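Long-range contacts in putative lipoprotein (Bacteroides thetaiotaomicron, PDB 4Q1Z), which is of unknown function but is a putative two-domain lipoprotein of the DUF4876 family: residues L108-C116 with S260-I268; G327-V336 with N372-G381. All coordinates share one frame; numbering follows the deposited sequence.

Interaction 1 of 2, residues L108-C116 with S260-I268; sequences LIFKEIYYC and SVFGGAYVI
F110, I113 and Y115 face Y266 and its neighbours in the buried core of the chain. Strands 108-114 and 265-269 belong to one large mixed beta-sheet, with their side chains filling the space between them. They are far apart in the strand order, yet their side chains meet, consistent with a strongly curved sheet. The axes of the two strand segments approach to 8.3 Å, with N-to-C directions 139° apart. A classic beta bulge at K111 and E112, both opposite E133, interrupts the first strand.

The tight part is mostly apolar. F110 CZ sits between two side chains, 3.8 Å from Y266 CB and 3.8 Å from I268 CG2. F110 and Y266 cross at about a right angle, whereas F110 and I268 run past each other in opposite directions. I113 runs past the Y266 ring, with CD1 near CD2 and CG2 near CE2. At the start of the strand, the methyl groups L108 CD2 and I268 CD1 are 3.9 Å apart. V311 and F149 add further apolar cover around F110. Y132 packs edge-to-face with Y266. Y115 CG stands between its own backbone N and carbonyl carbon (chi1 59°), which lays the ring against G263. One ring face receives G263 CA in a CH-pi contact, 3.9 Å from the centroid. Y115 CB meets Y266 OH at 3.3 Å. The same Y266 OH accepts a hydrogen bond from G264 N at 3.0 Å.

The loose side is the type I beta turn S260-G263, closed by the bond from G263 N to S260 O. Here V261 is partly exposed, and F262 is exposed and contributes little. Contact is mainly through backbone atoms. V261 O takes a CA-H...O contact from C116 CA. V261 CA lies 3.5 Å from Y115 O in a nearly straight CA-H...O contact.

Interaction 2 of 2, residues G327-V336 with N372-G381; sequences GVLDAGITWV and NNSTDDFERG
D330 and S374 make the main polar link. D330 CG lies opposite its backbone N (chi1 -167°), which carries the carboxylate over to S374. S374 N donates to D330 OD1 at 2.8 Å, on the syn side but tilted from the carboxylate plane. S374 OG donates to D330 OD2 at 2.7 Å, from above that plane. G332 N reaches OD1 from the opposite face to S374 N and closes an Asx turn. These bonds fix the rotation of the carboxylate. E312 N is a further donor to OD2.

Backbone carbonyls take other bonds. A331 N donates to N372 O at 2.9 Å and nearly straight (170°). T375 OG1 donates to I333 O at 2.8 Å.

The loop 327-336 is thus tied to the short helix 374-377 and to the edge strand 378-382 of the large sheet. N373 is at the helix N-cap, its OD1 accepting a weak bond from T375 N.

Water joins the two segments as well. One water donates to G327 O and N372 O. Another accepts from T334 OG1 and R380 NH1, and donates to S374 O and F378 O.

The R380 guanidinium lies flat on W335, with planes 15° apart and centres 4.0 Å apart. R380 CD sits over the six-membered ring of W335, 3.5 Å from its centroid.

How the interactions relate
Interaction 1 is largely core and apolar. Interaction 2 is only partly buried and largely polar, with water and a cation-pi stack. Both reach the same large sheet. Interaction 1 packs two of its strands through the buried core, while interaction 2 attaches a loop to the short helix 374-377 and the edge strand that follows it. Strand 344-347 lies between 108-114 and 378-382 in the sheet. Strand 307-312 touches side chains of both contacts, with V311 meeting F110, I113, S374 and F378. The centres are about 10 Å apart, and the contacts touch directly: F378 CZ packs on F110 O, and Y115 OH on the backbone of W335 and V336.

Interaction 1 of 2, residues L108-C116 with S260-I268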
loop_
_atom_site.group_PDB
_atom_site.type_symbol
_atom_site.label_atom_id
_atom_site.label_comp_id
_atom_site.label_asym_id
_atom_site.label_seq_id
_atom_site.Cartn_x
_atom_site.Cartn_y
_atom_site.Cartn_z
ATOM N N LEU A 108 1.650 4.545 0.389
ATOM C CA LEU A 108 1.541 3.370 1.250
ATOM C C LEU A 108 0.480 2.461 0.709
ATOM O O LEU A 108 -0.713 2.768 0.788
ATOM C CB LEU A 108 1.264 3.806 2.692
ATOM C CG LEU A 108 1.234 2.699 3.741
ATOM C CD1 LEU A 108 2.599 2.097 3.942
ATOM C CD2 LEU A 108 0.563 3.191 5.009
ATOM N N ILE A 109 0.916 1.342 0.114
ATOM C CA ILE A 109 -0.014 0.446 -0.594
ATOM C C ILE A 109 0.010 -1.003 -0.099
ATOM O O ILE A 109 0.949 -1.425 0.589
ATOM C CB ILE A 109 0.236 0.507 -2.149
ATOM C CG1 ILE A 109 1.726 0.368 -2.576
ATOM C CG2 ILE A 109 -0.355 1.776 -2.743
ATOM C CD1 ILE A 109 2.322 -1.083 -2.731
ATOM N N PHE A 110 -1.048 -1.755 -0.477
ATOM C CA PHE A 110 -1.224 -3.202 -0.273
ATOM C C PHE A 110 -0.342 -3.887 -1.299
ATOM O O PHE A 110 -0.619 -3.789 -2.498
ATOM C CB PHE A 110 -2.706 -3.604 -0.464
ATOM C CG PHE A 110 -3.612 -3.400 0.735
ATOM C CD1 PHE A 110 -3.516 -4.231 1.854
ATOM C CD2 PHE A 110 -4.610 -2.430 0.717
ATOM C CE1 PHE A 110 -4.365 -4.050 2.954
ATOM C CE2 PHE A 110 -5.453 -2.248 1.816
ATOM C CZ PHE A 110 -5.323 -3.055 2.929
ATOM N N LYS A 111 0.753 -4.498 -0.865
ATOM C CA LYS A 111 1.715 -5.137 -1.783
ATOM C C LYS A 111 1.287 -6.590 -2.183
ATOM O O LYS A 111 1.410 -7.001 -3.344
ATOM C CB LYS A 111 3.107 -5.140 -1.115
ATOM C CG LYS A 111 4.244 -5.590 -2.001
ATOM C CD LYS A 111 5.561 -5.502 -1.247
ATOM C CE LYS A 111 6.571 -6.504 -1.726
ATOM N NZ LYS A 111 6.107 -7.893 -1.528
ATOM N N GLU A 112 0.865 -7.373 -1.186
ATOM C CA GLU A 112 0.478 -8.765 -1.332
ATOM C C GLU A 112 -0.609 -9.044 -0.335
ATOM O O GLU A 112 -0.510 -8.565 0.801
ATOM C CB GLU A 112 1.703 -9.683 -1.105
ATOM C CG GLU A 112 1.419 -11.177 -1.251
ATOM C CD GLU A 112 2.366 -11.955 -2.149
ATOM O OE1 GLU A 112 3.401 -11.389 -2.573
ATOM O OE2 GLU A 112 2.054 -13.129 -2.451
ATOM N N ILE A 113 -1.654 -9.806 -0.761
ATOM C CA ILE A 113 -2.799 -10.209 0.067
ATOM C C ILE A 113 -3.136 -11.699 -0.178
ATOM O O ILE A 113 -3.257 -12.133 -1.331
ATOM C CB ILE A 113 -4.061 -9.289 -0.178
ATOM C CG1 ILE A 113 -3.738 -7.776 0.014
ATOM C CG2 ILE A 113 -5.245 -9.730 0.706
ATOM C CD1 ILE A 113 -4.832 -6.765 -0.457
ATOM N N TYR A 114 -3.301 -12.475 0.917
ATOM C CA TYR A 114 -3.691 -13.882 0.846
ATOM C C TYR A 114 -4.891 -14.069 1.763
ATOM O O TYR A 114 -4.792 -13.779 2.947
ATOM C CB TYR A 114 -2.512 -14.789 1.180
ATOM C CG TYR A 114 -2.858 -16.251 1.364
ATOM C CD1 TYR A 114 -3.595 -16.947 0.400
ATOM C CD2 TYR A 114 -2.381 -16.963 2.458
ATOM C CE1 TYR A 114 -3.875 -18.305 0.547
ATOM C CE2 TYR A 114 -2.669 -18.311 2.620
ATOM C CZ TYR A 114 -3.428 -18.974 1.672
ATOM O OH TYR A 114 -3.704 -20.304 1.850
ATOM N N TYR A 115 -6.049 -14.483 1.200
ATOM C CA TYR A 115 -7.334 -14.546 1.926
ATOM C C TYR A 115 -8.195 -15.818 1.769
ATOM O O TYR A 115 -9.150 -15.976 2.539
ATOM C CB TYR A 115 -8.227 -13.366 1.446
ATOM C CG TYR A 115 -8.524 -13.345 -0.048
ATOM C CD1 TYR A 115 -9.526 -14.149 -0.593
ATOM C CD2 TYR A 115 -7.843 -12.482 -0.908
ATOM C CE1 TYR A 115 -9.774 -14.169 -1.963
ATOM C CE2 TYR A 115 -8.107 -12.466 -2.277
ATOM C CZ TYR A 115 -9.086 -13.305 -2.800
ATOM O OH TYR A 115 -9.380 -13.311 -4.145
ATOM N N CYS A 116 -7.954 -16.654 0.751
ATOM C CA CYS A 116 -8.917 -17.715 0.435
ATOM C C CYS A 116 -8.775 -19.001 1.290
ATOM O O CYS A 116 -9.605 -19.922 1.166
ATOM C CB CYS A 116 -8.899 -18.033 -1.056
ATOM S SG CYS A 116 -7.413 -18.911 -1.593
ATOM N N SER A 260 -13.805 -12.528 4.057
ATOM C CA SER A 260 -14.369 -13.453 3.058
ATOM C C SER A 260 -13.292 -14.261 2.303
ATOM O O SER A 260 -12.390 -13.676 1.686
ATOM C CB SER A 260 -15.226 -12.683 2.055
ATOM O OG SER A 260 -16.158 -13.532 1.412
ATOM N N VAL A 261 -13.396 -15.611 2.361
ATOM C CA VAL A 261 -12.504 -16.535 1.642
ATOM C C VAL A 261 -12.838 -16.434 0.110
ATOM O O VAL A 261 -12.071 -16.914 -0.732
ATOM C CB VAL A 261 -12.527 -17.996 2.198
ATOM C CG1 VAL A 261 -12.079 -18.048 3.666
ATOM C CG2 VAL A 261 -13.894 -18.660 2.022
ATOM N N PHE A 262 -13.948 -15.737 -0.241
ATOM C CA PHE A 262 -14.322 -15.438 -1.624
ATOM C C PHE A 262 -13.737 -14.115 -2.111
ATOM O O PHE A 262 -14.032 -13.714 -3.215
ATOM C CB PHE A 262 -15.837 -15.331 -1.754
ATOM C CG PHE A 262 -16.600 -16.608 -1.575
ATOM C CD1 PHE A 262 -16.614 -17.574 -2.576
ATOM C CD2 PHE A 262 -17.344 -16.832 -0.424
ATOM C CE1 PHE A 262 -17.341 -18.762 -2.416
ATOM C CE2 PHE A 262 -18.086 -18.011 -0.267
ATOM C CZ PHE A 262 -18.081 -18.968 -1.266
ATOM N N GLY A 263 -12.990 -13.409 -1.281
ATOM C CA GLY A 263 -12.470 -12.092 -1.598
ATOM C C GLY A 263 -13.219 -11.042 -0.814
ATOM O O GLY A 263 -14.458 -10.971 -0.846
ATOM N N GLY A 264 -12.451 -10.255 -0.072
ATOM C CA GLY A 264 -12.966 -9.144 0.716
ATOM C C GLY A 264 -12.571 -7.830 0.085
ATOM O O GLY A 264 -11.770 -7.814 -0.854
ATOM N N ALA A 265 -13.176 -6.726 0.569
ATOM C CA ALA A 265 -12.870 -5.358 0.149
ATOM C C ALA A 265 -12.056 -4.732 1.299
ATOM O O ALA A 265 -12.555 -4.627 2.422
ATOM C CB ALA A 265 -14.148 -4.587 -0.151
ATOM N N TYR A 266 -10.763 -4.452 1.041
ATOM C CA TYR A 266 -9.786 -3.984 2.049
ATOM C C TYR A 266 -9.419 -2.538 1.862
ATOM O O TYR A 266 -9.178 -2.115 0.740
ATOM C CB TYR A 266 -8.489 -4.846 1.954
ATOM C CG TYR A 266 -8.768 -6.326 1.748
ATOM C CD1 TYR A 266 -9.332 -7.100 2.766
ATOM C CD2 TYR A 266 -8.523 -6.939 0.520
ATOM C CE1 TYR A 266 -9.645 -8.445 2.567
ATOM C CE2 TYR A 266 -8.789 -8.305 0.326
ATOM C CZ TYR A 266 -9.380 -9.044 1.346
ATOM O OH TYR A 266 -9.692 -10.374 1.176
ATOM N N VAL A 267 -9.319 -1.786 2.963
ATOM C CA VAL A 267 -8.873 -0.387 2.941
ATOM C C VAL A 267 -7.912 -0.111 4.094
ATOM O O VAL A 267 -8.083 -0.631 5.197
ATOM C CB VAL A 267 -10.012 0.698 2.941
ATOM C CG1 VAL A 267 -10.820 0.696 1.644
ATOM C CG2 VAL A 267 -10.921 0.593 4.162
ATOM N N ILE A 268 -6.942 0.778 3.838
ATOM C CA ILE A 268 -6.070 1.363 4.852
ATOM C C ILE A 268 -6.284 2.858 4.736
ATOM O O ILE A 268 -6.352 3.386 3.613
ATOM C CB ILE A 268 -4.588 0.936 4.868
ATOM C CG1 ILE A 268 -3.908 1.050 3.464
ATOM C CG2 ILE A 268 -4.446 -0.466 5.545
ATOM C CD1 ILE A 268 -2.413 1.111 3.480
#

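Interaction 2 of 2, residues G327-V336 with N372-G381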
loop_
_atom_site.group_PDB
_atom_site.type_symbol
_atom_site.label_atom_id
_atom_site.label_comp_id
_atom_site.label_asym_id
_atom_site.label_seq_id
_atom_site.Cartn_x
_atom_site.Cartn_y
_atom_site.Cartn_z
ATOM N N GLY A 327 -15.553 3.442 -6.618
ATOM C CA GLY A 327 -14.825 3.481 -7.885
ATOM C C GLY A 327 -13.600 4.368 -7.926
ATOM O O GLY A 327 -12.619 4.025 -8.592
ATOM N N VAL A 328 -13.634 5.506 -7.217
ATOM C CA VAL A 328 -12.485 6.426 -7.147
ATOM C C VAL A 328 -11.302 5.760 -6.438
ATOM O O VAL A 328 -10.158 6.104 -6.742
ATOM C CB VAL A 328 -12.794 7.807 -6.504
ATOM C CG1 VAL A 328 -13.731 8.602 -7.378
ATOM C CG2 VAL A 328 -13.357 7.673 -5.089
ATOM N N LEU A 329 -11.580 4.820 -5.496
ATOM C CA LEU A 329 -10.540 4.114 -4.735
ATOM C C LEU A 329 -10.066 2.868 -5.473
ATOM O O LEU A 329 -8.871 2.597 -5.492
ATOM C CB LEU A 329 -11.041 3.769 -3.336
ATOM C CG LEU A 329 -11.463 4.970 -2.467
ATOM C CD1 LEU A 329 -12.118 4.517 -1.184
ATOM C CD2 LEU A 329 -10.293 5.917 -2.212
ATOM N N ASP A 330 -11.000 2.114 -6.061
ATOM C CA ASP A 330 -10.722 0.935 -6.867
ATOM C C ASP A 330 -11.833 0.786 -7.908
ATOM O O ASP A 330 -12.955 0.496 -7.541
ATOM C CB ASP A 330 -10.552 -0.343 -6.011
ATOM C CG ASP A 330 -9.967 -1.548 -6.748
ATOM O OD1 ASP A 330 -9.809 -1.477 -7.999
ATOM O OD2 ASP A 330 -9.694 -2.567 -6.084
ATOM N N ALA A 331 -11.520 1.045 -9.194
ATOM C CA ALA A 331 -12.446 0.970 -10.333
ATOM C C ALA A 331 -12.656 -0.470 -10.801
ATOM O O ALA A 331 -13.552 -0.737 -11.592
ATOM C CB ALA A 331 -11.906 1.803 -11.488
ATOM N N GLY A 332 -11.848 -1.382 -10.309
ATOM C CA GLY A 332 -11.925 -2.771 -10.711
ATOM C C GLY A 332 -12.188 -3.771 -9.610
ATOM O O GLY A 332 -12.729 -3.440 -8.543
ATOM N N ILE A 333 -11.865 -5.041 -9.948
ATOM C CA ILE A 333 -12.007 -6.266 -9.158
ATOM C C ILE A 333 -10.822 -7.183 -9.421
ATOM O O ILE A 333 -10.372 -7.299 -10.570
ATOM C CB ILE A 333 -13.340 -7.012 -9.482
ATOM C CG1 ILE A 333 -13.522 -7.320 -11.004
ATOM C CG2 ILE A 333 -14.546 -6.304 -8.902
ATOM C CD1 ILE A 333 -14.154 -8.739 -11.346
ATOM N N THR A 334 -10.356 -7.864 -8.376
ATOM C CA THR A 334 -9.270 -8.872 -8.427
ATOM C C THR A 334 -9.843 -10.148 -7.823
ATOM O O THR A 334 -10.904 -10.085 -7.207
ATOM C CB THR A 334 -7.955 -8.380 -7.791
ATOM O OG1 THR A 334 -6.909 -9.279 -8.159
ATOM C CG2 THR A 334 -8.036 -8.233 -6.289
ATOM N N TRP A 335 -9.223 -11.304 -8.067
ATOM C CA TRP A 335 -9.764 -12.602 -7.619
ATOM C C TRP A 335 -8.720 -13.694 -7.751
ATOM O O TRP A 335 -7.657 -13.464 -8.325
ATOM C CB TRP A 335 -11.029 -12.991 -8.464
ATOM C CG TRP A 335 -10.739 -13.232 -9.926
ATOM C CD1 TRP A 335 -10.354 -14.411 -10.502
ATOM C CD2 TRP A 335 -10.686 -12.240 -10.969
ATOM N NE1 TRP A 335 -10.075 -14.220 -11.840
ATOM C CE2 TRP A 335 -10.274 -12.899 -12.156
ATOM C CE3 TRP A 335 -10.947 -10.859 -11.017
ATOM C CZ2 TRP A 335 -10.158 -12.228 -13.391
ATOM C CZ3 TRP A 335 -10.794 -10.187 -12.227
ATOM C CH2 TRP A 335 -10.428 -10.873 -13.402
ATOM N N VAL A 336 -9.041 -14.897 -7.237
ATOM C CA VAL A 336 -8.213 -16.097 -7.345
ATOM C C VAL A 336 -9.112 -17.205 -7.908
ATOM O O VAL A 336 -8.630 -18.273 -8.286
ATOM C CB VAL A 336 -7.455 -16.515 -6.062
ATOM C CG1 VAL A 336 -6.428 -15.471 -5.681
ATOM C CG2 VAL A 336 -8.400 -16.831 -4.910
ATOM N N ASN A 372 -5.330 2.544 -9.142
ATOM C CA ASN A 372 -6.625 2.445 -8.454
ATOM C C ASN A 372 -7.586 1.547 -9.253
ATOM O O ASN A 372 -8.772 1.855 -9.422
ATOM C CB ASN A 372 -7.215 3.830 -8.154
ATOM C CG ASN A 372 -6.460 4.563 -7.087
ATOM O OD1 ASN A 372 -5.514 4.051 -6.500
ATOM N ND2 ASN A 372 -6.885 5.765 -6.781
ATOM N N ASN A 373 -7.036 0.423 -9.742
ATOM C CA ASN A 373 -7.745 -0.601 -10.511
ATOM C C ASN A 373 -7.083 -1.924 -10.237
ATOM O O ASN A 373 -5.983 -2.168 -10.718
ATOM C CB ASN A 373 -7.753 -0.272 -12.006
ATOM C CG ASN A 373 -8.826 -0.990 -12.777
ATOM O OD1 ASN A 373 -9.090 -2.188 -12.589
ATOM N ND2 ASN A 373 -9.466 -0.266 -13.678
ATOM N N SER A 374 -7.734 -2.766 -9.440
ATOM C CA SER A 374 -7.199 -4.055 -9.002
ATOM C C SER A 374 -7.195 -5.086 -10.112
ATOM O O SER A 374 -6.380 -6.011 -10.053
ATOM C CB SER A 374 -7.954 -4.574 -7.779
ATOM O OG SER A 374 -7.463 -3.902 -6.629
ATOM N N THR A 375 -8.052 -4.919 -11.144
ATOM C CA THR A 375 -8.043 -5.819 -12.313
ATOM C C THR A 375 -6.681 -5.699 -13.032
ATOM O O THR A 375 -6.146 -6.695 -13.519
ATOM C CB THR A 375 -9.212 -5.518 -13.266
ATOM O OG1 THR A 375 -10.433 -5.337 -12.530
ATOM C CG2 THR A 375 -9.395 -6.599 -14.320
ATOM N N ASP A 376 -6.106 -4.490 -13.001
ATOM C CA ASP A 376 -4.876 -4.114 -13.673
ATOM C C ASP A 376 -3.622 -4.144 -12.791
ATOM O O ASP A 376 -2.532 -4.418 -13.309
ATOM C CB ASP A 376 -5.024 -2.685 -14.253
ATOM C CG ASP A 376 -6.199 -2.409 -15.197
ATOM O OD1 ASP A 376 -6.824 -3.392 -15.693
ATOM O OD2 ASP A 376 -6.467 -1.210 -15.481
ATOM N N ASP A 377 -3.746 -3.808 -11.502
ATOM C CA ASP A 377 -2.586 -3.675 -10.612
ATOM C C ASP A 377 -2.117 -4.977 -9.947
ATOM O O ASP A 377 -0.991 -5.013 -9.441
ATOM C CB ASP A 377 -2.884 -2.634 -9.511
ATOM C CG ASP A 377 -3.270 -1.247 -10.005
ATOM O OD1 ASP A 377 -3.044 -0.952 -11.203
ATOM O OD2 ASP A 377 -3.834 -0.475 -9.209
ATOM N N PHE A 378 -2.946 -6.029 -9.944
ATOM C CA PHE A 378 -2.577 -7.259 -9.266
ATOM C C PHE A 378 -2.434 -8.477 -10.155
ATOM O O PHE A 378 -3.294 -8.752 -10.993
ATOM C CB PHE A 378 -3.611 -7.595 -8.178
ATOM C CG PHE A 378 -3.496 -6.708 -6.964
ATOM C CD1 PHE A 378 -4.119 -5.465 -6.928
ATOM C CD2 PHE A 378 -2.750 -7.107 -5.862
ATOM C CE1 PHE A 378 -3.963 -4.625 -5.830
ATOM C CE2 PHE A 378 -2.626 -6.278 -4.745
ATOM C CZ PHE A 378 -3.231 -5.043 -4.737
ATOM N N GLU A 379 -1.376 -9.259 -9.891
ATOM C CA GLU A 379 -1.186 -10.577 -10.453
ATOM C C GLU A 379 -2.102 -11.482 -9.640
ATOM O O GLU A 379 -2.078 -11.412 -8.404
ATOM C CB GLU A 379 0.291 -11.036 -10.382
ATOM C CG GLU A 379 1.204 -10.438 -11.439
ATOM C CD GLU A 379 0.918 -10.838 -12.877
ATOM O OE1 GLU A 379 0.274 -11.893 -13.096
ATOM O OE2 GLU A 379 1.369 -10.104 -13.789
ATOM N N ARG A 380 -2.930 -12.294 -10.321
ATOM C CA ARG A 380 -3.914 -13.170 -9.703
ATOM C C ARG A 380 -3.483 -14.627 -9.653
ATOM O O ARG A 380 -2.850 -15.118 -10.591
ATOM C CB ARG A 380 -5.220 -13.082 -10.481
ATOM C CG ARG A 380 -5.889 -11.732 -10.404
ATOM C CD ARG A 380 -7.191 -11.757 -11.141
ATOM N NE ARG A 380 -7.002 -11.967 -12.575
ATOM C CZ ARG A 380 -6.832 -10.991 -13.461
ATOM N NH1 ARG A 380 -6.807 -9.719 -13.066
ATOM N NH2 ARG A 380 -6.693 -11.276 -14.747
ATOM N N GLY A 381 -3.879 -15.305 -8.575
ATOM C CA GLY A 381 -3.615 -16.720 -8.343
ATOM C C GLY A 381 -2.156 -17.104 -8.205
ATOM O O GLY A 381 -1.761 -18.164 -8.687
HETATM O O HOH W 1 -9.951 4.425 -9.840
HETATM O O HOH W 2 -6.068 -8.663 -10.560
#